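Local coordinates for PsaO (Dunaliella salina, PDB 6SL5), which is a small membrane subunit of photosystem I that binds chlorophyll a and beta-carotene and probably contributes to light harvesting, at residues Phe35-Gly40 with Asp53-Leu58. Sequence-based numbering, arbitrary orientation.
Sequences FYESIG and DDKFWL. With CLA (chlorophyll a), chain B.
Ser38 holds OG anti to its backbone N (chi1 160°), and Lys55 sets CG between its own N and carbonyl carbon (chi1 54°), which sets Ser38 OG beside Lys55 CG. Ser38 OG gives a weak hydrogen bond to Lys55 O at 2.8 Å; serine suits this buried place, being small enough for close approach yet able to donate. From there the methylenes of Lys55 run past Ser38, bending at chi3 and chi4, until NZ forms a salt bridge with Asp53 OD1 (2.7 Å) through the syn lone pair. An alanine in place of this lysine would probably leave the Asp53 carboxylate without this charge partner and open a gap where CG, CD and CE pass Ser38. The contact joins helix 31-40 to the residues that lead into helix 57-79 of the PsaO transmembrane domain, between two chlorophyll a sites, one lined by Phe35, Tyr36 and Ile39, the other by Phe56 and Trp57. Ile39 and Phe56 cross at about a right angle, Ile39 CG2 lying in the Phe56 ring plane, 3.4 Å from CD1. Ile39 CG2 also touches the chlorophyll methyl CMD, which its other branch, CD1, reaches as well. Phe35, stacked with Trp63, meets the macrocycle edge-on, CZ 3.3 Å from C1D.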
loop_
_atom_site.group_PDB
_atom_site.type_symbol
_atom_site.label_atom_id
_atom_site.label_comp_id
_atom_site.label_asym_id
_atom_site.label_seq_id
_atom_site.Cartn_x
_atom_site.Cartn_y
_atom_site.Cartn_z
ATOM N N PHE M 35 -30.025 17.567 -52.838
ATOM C CA PHE M 35 -28.679 17.063 -52.701
ATOM C C PHE M 35 -27.904 17.335 -53.988
ATOM O O PHE M 35 -26.780 17.815 -53.926
ATOM C CB PHE M 35 -28.739 15.583 -52.316
ATOM C CG PHE M 35 -27.469 14.827 -52.516
ATOM C CD1 PHE M 35 -26.351 15.070 -51.757
ATOM C CD2 PHE M 35 -27.430 13.815 -53.433
ATOM C CE1 PHE M 35 -25.212 14.324 -51.960
ATOM C CE2 PHE M 35 -26.315 13.075 -53.635
ATOM C CZ PHE M 35 -25.200 13.330 -52.890
ATOM N N TYR M 36 -28.532 17.154 -55.162
ATOM C CA TYR M 36 -27.847 17.414 -56.434
ATOM C C TYR M 36 -27.579 18.902 -56.669
ATOM O O TYR M 36 -26.496 19.265 -57.135
ATOM C CB TYR M 36 -28.626 16.867 -57.633
ATOM C CG TYR M 36 -27.724 16.672 -58.850
ATOM C CD1 TYR M 36 -26.854 15.627 -58.888
ATOM C CD2 TYR M 36 -27.725 17.541 -59.933
ATOM C CE1 TYR M 36 -26.007 15.405 -59.962
ATOM C CE2 TYR M 36 -26.862 17.321 -61.033
ATOM C CZ TYR M 36 -26.007 16.238 -61.021
ATOM O OH TYR M 36 -25.139 15.957 -62.052
ATOM N N GLU M 37 -28.538 19.787 -56.371
ATOM C CA GLU M 37 -28.274 21.203 -56.610
ATOM C C GLU M 37 -27.313 21.777 -55.590
ATOM O O GLU M 37 -26.537 22.678 -55.924
ATOM C CB GLU M 37 -29.574 22.027 -56.644
ATOM C CG GLU M 37 -30.329 22.235 -55.321
ATOM C CD GLU M 37 -29.907 23.490 -54.555
ATOM O OE1 GLU M 37 -29.180 24.336 -55.121
ATOM O OE2 GLU M 37 -30.296 23.618 -53.374
ATOM N N SER M 38 -27.333 21.273 -54.353
ATOM C CA SER M 38 -26.403 21.781 -53.371
ATOM C C SER M 38 -25.014 21.234 -53.609
ATOM O O SER M 38 -24.031 21.921 -53.320
ATOM C CB SER M 38 -26.851 21.441 -51.973
ATOM O OG SER M 38 -25.717 21.548 -51.143
ATOM N N ILE M 39 -24.904 20.007 -54.129
ATOM C CA ILE M 39 -23.586 19.487 -54.450
ATOM C C ILE M 39 -23.127 20.033 -55.782
ATOM O O ILE M 39 -21.934 19.923 -56.088
ATOM C CB ILE M 39 -23.449 17.949 -54.576
ATOM C CG1 ILE M 39 -24.217 17.437 -55.805
ATOM C CG2 ILE M 39 -23.776 17.252 -53.294
ATOM C CD1 ILE M 39 -24.197 15.977 -56.071
ATOM N N GLY M 40 -24.035 20.620 -56.576
ATOM C CA GLY M 40 -23.702 21.158 -57.880
ATOM C C GLY M 40 -22.699 22.290 -57.868
ATOM O O GLY M 40 -21.962 22.459 -58.848
ATOM N N ASP M 53 -22.156 24.878 -44.638
ATOM C CA ASP M 53 -22.944 24.389 -45.764
ATOM C C ASP M 53 -23.877 23.301 -45.256
ATOM O O ASP M 53 -23.580 22.111 -45.337
ATOM C CB ASP M 53 -22.046 23.874 -46.877
ATOM C CG ASP M 53 -22.665 24.055 -48.244
ATOM O OD1 ASP M 53 -23.747 24.669 -48.307
ATOM O OD2 ASP M 53 -22.080 23.606 -49.248
ATOM N N ASP M 54 -25.025 23.724 -44.728
ATOM C CA ASP M 54 -25.996 22.762 -44.221
ATOM C C ASP M 54 -26.681 22.022 -45.354
ATOM O O ASP M 54 -27.183 20.908 -45.165
ATOM C CB ASP M 54 -27.036 23.462 -43.343
ATOM C CG ASP M 54 -27.777 22.499 -42.440
ATOM O OD1 ASP M 54 -27.307 21.354 -42.276
ATOM O OD2 ASP M 54 -28.831 22.881 -41.895
ATOM N N LYS M 55 -26.701 22.605 -46.551
ATOM C CA LYS M 55 -27.349 21.933 -47.665
ATOM C C LYS M 55 -26.476 20.869 -48.323
ATOM O O LYS M 55 -26.999 20.072 -49.096
ATOM C CB LYS M 55 -27.816 22.967 -48.706
ATOM C CG LYS M 55 -26.745 23.924 -49.216
ATOM C CD LYS M 55 -27.190 24.734 -50.439
ATOM C CE LYS M 55 -26.015 25.040 -51.377
ATOM N NZ LYS M 55 -24.819 25.553 -50.655
ATOM N N PHE M 56 -25.171 20.804 -48.076
ATOM C CA PHE M 56 -24.349 19.797 -48.740
ATOM C C PHE M 56 -24.089 18.562 -47.894
ATOM O O PHE M 56 -24.449 17.448 -48.292
ATOM C CB PHE M 56 -23.024 20.428 -49.193
ATOM C CG PHE M 56 -21.944 19.432 -49.546
ATOM C CD1 PHE M 56 -22.062 18.621 -50.649
ATOM C CD2 PHE M 56 -20.789 19.337 -48.783
ATOM C CE1 PHE M 56 -21.075 17.707 -50.991
ATOM C CE2 PHE M 56 -19.789 18.428 -49.115
ATOM C CZ PHE M 56 -19.938 17.615 -50.220
ATOM N N TRP M 57 -23.461 18.742 -46.739
ATOM C CA TRP M 57 -23.105 17.629 -45.867
ATOM C C TRP M 57 -24.306 16.880 -45.318
ATOM O O TRP M 57 -24.325 15.650 -45.334
ATOM C CB TRP M 57 -22.259 18.126 -44.710
ATOM C CG TRP M 57 -20.918 18.554 -45.081
ATOM C CD1 TRP M 57 -20.426 19.816 -45.029
ATOM C CD2 TRP M 57 -19.857 17.723 -45.549
ATOM N NE1 TRP M 57 -19.117 19.828 -45.436
ATOM C CE2 TRP M 57 -18.747 18.551 -45.761
ATOM C CE3 TRP M 57 -19.738 16.354 -45.809
ATOM C CZ2 TRP M 57 -17.541 18.064 -46.204
ATOM C CZ3 TRP M 57 -18.534 15.869 -46.266
ATOM C CH2 TRP M 57 -17.448 16.726 -46.468
ATOM N N LEU M 58 -25.302 17.602 -44.804
ATOM C CA LEU M 58 -26.481 16.967 -44.213
ATOM C C LEU M 58 -27.258 16.172 -45.250
ATOM O O LEU M 58 -27.657 15.026 -44.998
ATOM C CB LEU M 58 -27.388 18.025 -43.568
ATOM C CG LEU M 58 -28.654 17.568 -42.831
ATOM C CD1 LEU M 58 -28.815 18.421 -41.630
ATOM C CD2 LEU M 58 -29.919 17.692 -43.654
HETATM MG MG CLA B . -23.328 8.829 -54.496
HETATM C CHA CLA B . -20.966 9.966 -52.249
HETATM C CHB CLA B . -22.948 5.615 -53.409
HETATM C CHC CLA B . -25.580 7.859 -56.755
HETATM C CHD CLA B . -23.717 12.116 -55.644
HETATM N NA CLA B . -22.082 7.864 -52.971
HETATM C C1A CLA B . -21.196 8.477 -52.183
HETATM C C2A CLA B . -20.562 7.527 -51.214
HETATM C C3A CLA B . -21.206 6.184 -51.607
HETATM C C4A CLA B . -22.139 6.543 -52.724
HETATM C CMA CLA B . -20.335 4.952 -51.756
HETATM N NB CLA B . -24.137 7.028 -55.002
HETATM C C1B CLA B . -23.865 5.812 -54.463
HETATM C C2B CLA B . -24.652 4.799 -55.131
HETATM C C3B CLA B . -25.397 5.453 -56.064
HETATM C C4B CLA B . -25.052 6.860 -55.967
HETATM C CMB CLA B . -24.682 3.325 -54.837
HETATM C CAB CLA B . -26.388 4.877 -57.008
HETATM C CBB CLA B . -26.169 4.851 -58.502
HETATM N NC CLA B . -24.584 9.828 -55.818
HETATM C C1C CLA B . -25.357 9.231 -56.718
HETATM C C2C CLA B . -25.960 10.147 -57.681
HETATM C C3C CLA B . -25.458 11.316 -57.254
HETATM C C4C CLA B . -24.604 11.152 -56.121
HETATM C CMC CLA B . -26.865 9.867 -58.846
HETATM C CAC CLA B . -25.717 12.602 -57.856
HETATM N ND CLA B . -22.589 10.631 -54.143
HETATM C C1D CLA B . -22.811 11.896 -54.583
HETATM C C2D CLA B . -22.011 12.877 -53.843
HETATM C C3D CLA B . -21.310 12.110 -52.943
HETATM C C4D CLA B . -21.648 10.778 -53.140
HETATM C CMD CLA B . -21.790 14.357 -53.827
HETATM C CAD CLA B . -20.335 12.223 -51.883
HETATM O OBD CLA B . -19.639 13.191 -51.630
HETATM C CBD CLA B . -20.113 10.845 -51.356
HETATM C CGD CLA B . -18.671 10.514 -51.484
HETATM O O1D CLA B . -18.089 10.711 -52.530
HETATM O O2D CLA B . -18.029 10.000 -50.442
#